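PDB 3I4J: aminotransferase, class III from Deinococcus radiodurans, which probably binds pyridoxal phosphate and catalyses transamination, moving an amino group from an amino donor to a carbonyl acceptor. Local coordinates for residues E103-L108 against A271-A276; A196-G201 against L244-W249; I227-E232 against I256-K261. The protein carries 1 engineered substitution. All blocks are in the same frame, centred on the assembly; numbering follows the deposited sequence.

Contact 1 (E103-L108 against A271-A276)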
# COMPACT_ATOMS: atom_id res chain seq x y z
N GLU C 103 -0.60 0.47 11.59
CA GLU C 103 0.69 0.85 12.13
C GLU C 103 0.71 2.35 12.44
O GLU C 103 1.32 2.77 13.43
CB GLU C 103 1.81 0.49 11.15
CG GLU C 103 1.97 -1.01 10.94
CD GLU C 103 2.21 -1.78 12.24
OE1 GLU C 103 3.19 -1.46 12.95
OE2 GLU C 103 1.42 -2.70 12.55
N SER C 104 0.04 3.15 11.61
CA SER C 104 -0.01 4.59 11.84
C SER C 104 -0.73 4.85 13.15
O SER C 104 -0.31 5.70 13.94
CB SER C 104 -0.77 5.31 10.71
OG SER C 104 -0.05 5.26 9.48
N ALA C 105 -1.80 4.10 13.39
CA ALA C 105 -2.60 4.25 14.61
C ALA C 105 -1.77 3.96 15.86
O ALA C 105 -1.87 4.68 16.86
CB ALA C 105 -3.81 3.33 14.55
N VAL C 106 -0.98 2.90 15.81
CA VAL C 106 -0.13 2.52 16.92
C VAL C 106 0.94 3.58 17.16
O VAL C 106 1.19 3.98 18.30
CB VAL C 106 0.55 1.15 16.64
CG1 VAL C 106 1.60 0.85 17.68
CG2 VAL C 106 -0.50 0.05 16.62
N LYS C 107 1.56 4.04 16.08
CA LYS C 107 2.60 5.05 16.17
C LYS C 107 2.03 6.31 16.83
O LYS C 107 2.66 6.90 17.72
CB LYS C 107 3.13 5.37 14.76
CG LYS C 107 4.41 6.19 14.71
CD LYS C 107 4.17 7.67 14.98
CE LYS C 107 5.45 8.48 14.83
NZ LYS C 107 5.99 8.41 13.44
N LEU C 108 0.84 6.70 16.39
CA LEU C 108 0.15 7.88 16.91
C LEU C 108 -0.17 7.76 18.40
O LEU C 108 0.00 8.72 19.16
CB LEU C 108 -1.14 8.12 16.12
CG LEU C 108 -2.00 9.32 16.52
CD1 LEU C 108 -1.17 10.60 16.46
CD2 LEU C 108 -3.19 9.42 15.58
N ALA C 271 -7.01 3.57 2.43
CA ALA C 271 -7.23 3.22 3.83
C ALA C 271 -6.85 4.46 4.63
O ALA C 271 -6.47 5.48 4.06
CB ALA C 271 -6.33 2.05 4.23
N GLY C 272 -6.93 4.38 5.95
CA GLY C 272 -6.57 5.53 6.75
C GLY C 272 -7.13 5.45 8.14
O GLY C 272 -7.67 4.42 8.55
N LEU C 273 -6.99 6.54 8.89
CA LEU C 273 -7.51 6.59 10.24
C LEU C 273 -8.10 7.96 10.50
O LEU C 273 -7.78 8.94 9.82
CB LEU C 273 -6.40 6.27 11.26
CG LEU C 273 -5.14 7.13 11.33
CD1 LEU C 273 -5.45 8.46 12.02
CD2 LEU C 273 -4.07 6.39 12.10
N LEU C 274 -9.00 8.01 11.48
CA LEU C 274 -9.63 9.26 11.88
C LEU C 274 -9.23 9.42 13.34
O LEU C 274 -9.48 8.53 14.15
CB LEU C 274 -11.16 9.18 11.76
CG LEU C 274 -11.74 9.28 10.34
CD1 LEU C 274 -13.22 8.88 10.36
CD2 LEU C 274 -11.56 10.70 9.81
N ALA C 275 -8.58 10.53 13.65
CA ALA C 275 -8.12 10.79 15.01
C ALA C 275 -8.86 11.95 15.66
O ALA C 275 -9.18 12.94 15.01
CB ALA C 275 -6.62 11.08 15.00
N ALA C 276 -9.13 11.81 16.95
CA ALA C 276 -9.82 12.86 17.70
C ALA C 276 -8.97 14.12 17.66
O ALA C 276 -7.74 14.05 17.67
CB ALA C 276 -10.03 12.41 19.14
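L273 drives its isobutyl group against the helix at S104 and A105, and this is the tight part of the contact. L273 CD2 lies 3.5 Å from A105 N. S104 CB, 3.7 Å from L273 CD2, and A105 CB are the next to touch it, so a single methyl covers the backbone and the side-chain roots of two consecutive residues. CB of L273 points to the helix, and CG sits in the crowded position between the backbone N and the carbonyl carbon (chi1 59°). With serine and alanine here, the L273 methyl reaches the helix backbone itself. The hydroxyl of S104 is turned to the carbonyl O of E100 and to W93 NE1, which satisfy it inside the protein.

One turn further along, the packing is looser. L108 sends CD2 to A275 CB at 3.9 Å. L108 CD2 is 4.3 Å from L273 CD1. This end is not open to solvent: V279 and V283 of helix 277-284 touch L108, and F5 of the second subunit packs on both L108 and A275. Solvent is met at E103, whose side chain starts away from the strand and is exposed, while V106 on the far side is buried. No hydrogen bond joins the two segments; the backbone of strand 271-275 is paired instead with strands 91-95 and 256-259.

Helix and strand run at 30° to each other with axes 8.8 Å apart, a helix lying nearly along the sheet it covers. A helix laid on a seven-stranded sheet whose strand 271-275 alone runs against the others is the large-domain architecture of fold type I pyridoxal-phosphate enzymes.

Contact 2 (A196-G201 against L244-W249); sequences AEPVVG and LALSRW
P198, in the loop that leaves strand 191-196 of the fold type I central sheet, packs on the short 3-10 turn 245-248. Side chain meets side chain through apolar atoms, and no hydrogen bond crosses. The pyrrolidine ring bears on the start of the turn: P198 CB lies 4.0 Å from A245 CB. The same P198 CB is 3.8 Å from L246 N. P198 CG reaches L246 CB at 3.9 Å, the two side chains crossing at about a right angle. V199 adds its CG2: this branch, beside the backbone N, is the one that faces the turn, 4.3 Å from A245 CB.

Hydrogen bonds hold each side from within or from elsewhere. Inside the turn, R248 N bonds to A245 O at 3.0 Å and W249 N to L246 O. P198 O is bonded to Y214 OH, and W249 NE1 to A210 O.

The indole closes the interface through its rim. The Y214 ring meets that of W249 edge-to-face, so Y214 of helix 213-224 touches both segments. The indole crosses V199 at about a right angle, and its far corner, W249 CH2, has V199 CG2 at its edge, near the ring plane, 4.2 Å away.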
# COMPACT_ATOMS: atom_id res chain seq x y z
N ALA C 196 -8.97 -2.82 19.29
CA ALA C 196 -9.83 -3.97 19.04
C ALA C 196 -10.75 -3.78 17.85
O ALA C 196 -11.10 -2.65 17.49
CB ALA C 196 -10.67 -4.28 20.29
N GLU C 197 -11.12 -4.89 17.22
CA GLU C 197 -12.07 -4.86 16.10
C GLU C 197 -13.41 -4.91 16.83
O GLU C 197 -13.63 -5.81 17.63
CB GLU C 197 -11.97 -6.13 15.25
CG GLU C 197 -10.66 -6.40 14.56
CD GLU C 197 -10.63 -7.78 13.92
OE1 GLU C 197 -10.37 -8.77 14.65
OE2 GLU C 197 -10.89 -7.88 12.71
N PRO C 198 -14.32 -3.96 16.57
CA PRO C 198 -15.60 -4.01 17.27
C PRO C 198 -16.27 -5.38 17.07
O PRO C 198 -16.78 -5.99 18.01
CB PRO C 198 -16.39 -2.87 16.63
CG PRO C 198 -15.31 -1.87 16.31
CD PRO C 198 -14.22 -2.76 15.72
N VAL C 199 -16.26 -5.84 15.83
CA VAL C 199 -16.80 -7.14 15.46
C VAL C 199 -15.60 -7.81 14.82
O VAL C 199 -14.99 -7.25 13.91
CB VAL C 199 -17.96 -7.02 14.44
CG1 VAL C 199 -18.39 -8.40 13.98
CG2 VAL C 199 -19.13 -6.30 15.08
N VAL C 200 -15.23 -8.99 15.32
CA VAL C 200 -14.07 -9.71 14.83
C VAL C 200 -14.21 -10.22 13.40
O VAL C 200 -15.29 -10.62 12.97
CB VAL C 200 -13.72 -10.89 15.76
CG1 VAL C 200 -12.50 -11.65 15.24
CG2 VAL C 200 -13.44 -10.36 17.17
N GLY C 201 -13.09 -10.21 12.68
CA GLY C 201 -13.08 -10.67 11.30
C GLY C 201 -12.66 -12.12 11.15
O GLY C 201 -13.15 -13.00 11.85
N LEU C 244 -19.92 3.07 11.42
CA LEU C 244 -18.80 2.40 12.07
C LEU C 244 -19.49 1.39 12.99
O LEU C 244 -20.48 1.73 13.65
CB LEU C 244 -17.95 3.38 12.90
CG LEU C 244 -17.09 4.37 12.12
CD1 LEU C 244 -16.42 5.34 13.08
CD2 LEU C 244 -16.05 3.62 11.29
N ALA C 245 -19.00 0.16 13.01
CA ALA C 245 -19.62 -0.89 13.83
C ALA C 245 -19.64 -0.55 15.31
O ALA C 245 -20.57 -0.94 16.03
CB ALA C 245 -18.89 -2.22 13.61
N LEU C 246 -18.61 0.15 15.78
CA LEU C 246 -18.51 0.51 17.19
C LEU C 246 -19.73 1.28 17.69
O LEU C 246 -20.15 1.12 18.84
CB LEU C 246 -17.25 1.34 17.45
CG LEU C 246 -16.92 1.65 18.91
CD1 LEU C 246 -16.69 0.34 19.66
CD2 LEU C 246 -15.69 2.54 19.01
N SER C 247 -20.29 2.11 16.81
CA SER C 247 -21.45 2.94 17.13
C SER C 247 -22.70 2.14 17.49
O SER C 247 -23.63 2.69 18.09
CB SER C 247 -21.78 3.87 15.97
OG SER C 247 -20.70 4.76 15.72
N ARG C 248 -22.75 0.87 17.12
CA ARG C 248 -23.91 0.05 17.43
C ARG C 248 -24.05 -0.07 18.94
O ARG C 248 -25.13 -0.38 19.46
CB ARG C 248 -23.78 -1.34 16.79
CG ARG C 248 -23.87 -1.32 15.27
CD ARG C 248 -23.76 -2.72 14.70
NE ARG C 248 -24.87 -3.57 15.13
CZ ARG C 248 -26.00 -3.74 14.44
NH1 ARG C 248 -26.18 -3.12 13.28
NH2 ARG C 248 -26.96 -4.52 14.93
N TRP C 249 -22.95 0.16 19.65
CA TRP C 249 -22.95 0.11 21.10
C TRP C 249 -23.17 1.50 21.68
O TRP C 249 -22.23 2.19 22.06
CB TRP C 249 -21.61 -0.46 21.60
CG TRP C 249 -21.52 -1.98 21.57
CD1 TRP C 249 -21.73 -2.83 22.61
CD2 TRP C 249 -21.18 -2.80 20.44
NE1 TRP C 249 -21.53 -4.13 22.21
CE2 TRP C 249 -21.20 -4.14 20.88
CE3 TRP C 249 -20.86 -2.53 19.10
CZ2 TRP C 249 -20.91 -5.22 20.03
CZ3 TRP C 249 -20.57 -3.61 18.25
CH2 TRP C 249 -20.60 -4.93 18.72

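Contact 3 (I227-E232 against I256-K261)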
# COMPACT_ATOMS: atom_id res chain seq x y z
N ILE C 227 -5.46 5.47 25.00
CA ILE C 227 -6.09 5.70 23.71
C ILE C 227 -6.89 4.47 23.27
O ILE C 227 -6.36 3.36 23.24
CB ILE C 227 -5.02 6.01 22.62
CG1 ILE C 227 -4.31 7.33 22.94
CG2 ILE C 227 -5.67 6.07 21.25
CD1 ILE C 227 -5.21 8.55 22.85
N PHE C 228 -8.16 4.68 22.93
CA PHE C 228 -9.01 3.59 22.47
C PHE C 228 -9.00 3.61 20.94
O PHE C 228 -9.45 4.57 20.30
CB PHE C 228 -10.43 3.78 23.03
CG PHE C 228 -11.43 2.75 22.56
CD1 PHE C 228 -11.03 1.49 22.12
CD2 PHE C 228 -12.79 3.04 22.60
CE1 PHE C 228 -11.97 0.54 21.73
CE2 PHE C 228 -13.74 2.10 22.22
CZ PHE C 228 -13.33 0.84 21.78
N ILE C 229 -8.44 2.56 20.36
CA ILE C 229 -8.35 2.45 18.91
C ILE C 229 -9.33 1.41 18.41
O ILE C 229 -9.30 0.26 18.86
CB ILE C 229 -6.93 2.01 18.46
CG1 ILE C 229 -5.87 2.98 19.01
CG2 ILE C 229 -6.85 1.96 16.94
CD1 ILE C 229 -4.43 2.50 18.83
N ALA C 230 -10.22 1.80 17.51
CA ALA C 230 -11.19 0.87 16.95
C ALA C 230 -10.69 0.45 15.57
O ALA C 230 -10.56 1.29 14.67
CB ALA C 230 -12.56 1.52 16.82
N ASP C 231 -10.39 -0.83 15.42
CA ASP C 231 -9.92 -1.36 14.15
C ASP C 231 -11.16 -1.72 13.34
O ASP C 231 -11.76 -2.78 13.52
CB ASP C 231 -9.06 -2.61 14.37
CG ASP C 231 -8.54 -3.20 13.07
OD1 ASP C 231 -9.04 -2.82 12.00
OD2 ASP C 231 -7.63 -4.05 13.12
N GLU C 232 -11.56 -0.80 12.46
CA GLU C 232 -12.74 -0.97 11.62
C GLU C 232 -12.37 -1.27 10.18
O GLU C 232 -13.17 -1.07 9.27
CB GLU C 232 -13.61 0.29 11.67
CG GLU C 232 -14.12 0.63 13.07
CD GLU C 232 -15.60 0.32 13.26
OE1 GLU C 232 -16.21 -0.33 12.38
OE2 GLU C 232 -16.15 0.72 14.31
N ILE C 256 -9.29 6.86 18.09
CA ILE C 256 -8.74 6.66 16.75
C ILE C 256 -9.53 5.53 16.08
O ILE C 256 -9.69 4.46 16.65
CB ILE C 256 -7.26 6.22 16.77
CG1 ILE C 256 -6.38 7.32 17.35
CG2 ILE C 256 -6.80 5.90 15.34
CD1 ILE C 256 -4.92 6.89 17.57
N ALA C 257 -10.05 5.79 14.88
CA ALA C 257 -10.78 4.78 14.13
C ALA C 257 -9.95 4.43 12.90
O ALA C 257 -9.57 5.32 12.13
CB ALA C 257 -12.15 5.32 13.70
N VAL C 258 -9.64 3.15 12.73
CA VAL C 258 -8.83 2.69 11.60
C VAL C 258 -9.74 2.15 10.50
O VAL C 258 -10.58 1.28 10.74
CB VAL C 258 -7.86 1.58 12.03
CG1 VAL C 258 -6.87 1.28 10.89
CG2 VAL C 258 -7.11 2.01 13.28
N LEU C 259 -9.55 2.67 9.28
CA LEU C 259 -10.36 2.29 8.13
C LEU C 259 -9.53 1.68 7.01
O LEU C 259 -8.33 1.93 6.91
CB LEU C 259 -11.11 3.51 7.60
CG LEU C 259 -11.88 4.30 8.66
CD1 LEU C 259 -12.39 5.62 8.08
CD2 LEU C 259 -13.02 3.44 9.17
N GLY C 260 -10.18 0.87 6.17
CA GLY C 260 -9.48 0.24 5.06
C GLY C 260 -10.43 -0.58 4.21
O GLY C 260 -11.64 -0.48 4.36
N LYS C 261 -9.87 -1.39 3.31
CA LYS C 261 -10.66 -2.25 2.43
C LYS C 261 -11.90 -1.61 1.81
O LYS C 261 -11.88 -1.18 0.66
CB LYS C 261 -11.08 -3.53 3.17
CG LYS C 261 -9.95 -4.49 3.46
CD LYS C 261 -10.47 -5.84 3.93
CE LYS C 261 -9.32 -6.82 4.13
NZ LYS C 261 -9.80 -8.20 4.39
O HOH W 1 -13.20 0.53 6.87
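A230 carries both of the short central bonds of this parallel strand pair, giving its N-H to I256 O and taking one from V258 N. A230 N lies 2.8 Å from I256 O, and A230 O is 2.8 Å from V258 N with an N-H...O angle of 178°; both donors sit almost on the line of the carbonyl. The ladder is longer at its start, where I256 N reaches F228 O at 3.2 Å, and bent at its end, where E232 N meets V258 O at 2.9 Å but at 133°. Beyond that the strands part, and a water bridges them: it donates to E232 O at 2.9 Å and accepts from G260 N.

The backbone groups on the other edge of each strand are served by neighbours. I229 pairs with F194 and A196 of strand 191-196, and A257 and L259 with L274 and G272 of strand 271-275. Two CA-H...O contacts, from I229 to I256 O and from A257 to A230 O, supplement the ladder. On the side of I229, I256 and V258, the face to which D231 also points, the contact between the isoleucines and the valine is apolar: I229 CG2 touches V258 CG2 at 3.7 Å, and I227 CG2 meets I256 CD1 at 3.8 Å, under helix 98-115.

The carboxylate of E232 leaves the interface. Its OE1 accepts from S235 OG and A245 N, its OE2 from L246 N, while D231 OD1 takes V233 N. Three donors around one buried acid, two of them backbone N-H groups opening a 3-10 turn, would probably stabilise E232 as an anion. Segment 227-232 thus finishes in two acids, D231 and E232, whose carboxylates are bonded away from the ladder, at the C-terminal edge of the sheet where fold type I aminotransferases place their cofactor.

Helix 98-115 comes first in the chain and meets its partner, strand 271-275, only after 162 intervening residues, so contact 1 closes the widest loop and encloses the other two. Contact 2 starts where strand 191-196 ends and closes on 244-249. Contact 3 starts inside that loop, at 227-232, and closes at 256-261, beyond it; contacts 2 and 3 therefore cross. Contact 3 sits between the others in space: strand 227-231 adjoins strand 191-196, and strand 256-259 adjoins strand 271-275. Contacts 1 and 2 do not touch, their nearest atoms being about 5 Å apart. Together they join a covering helix, neighbouring sheet strands and the loops at the strand ends.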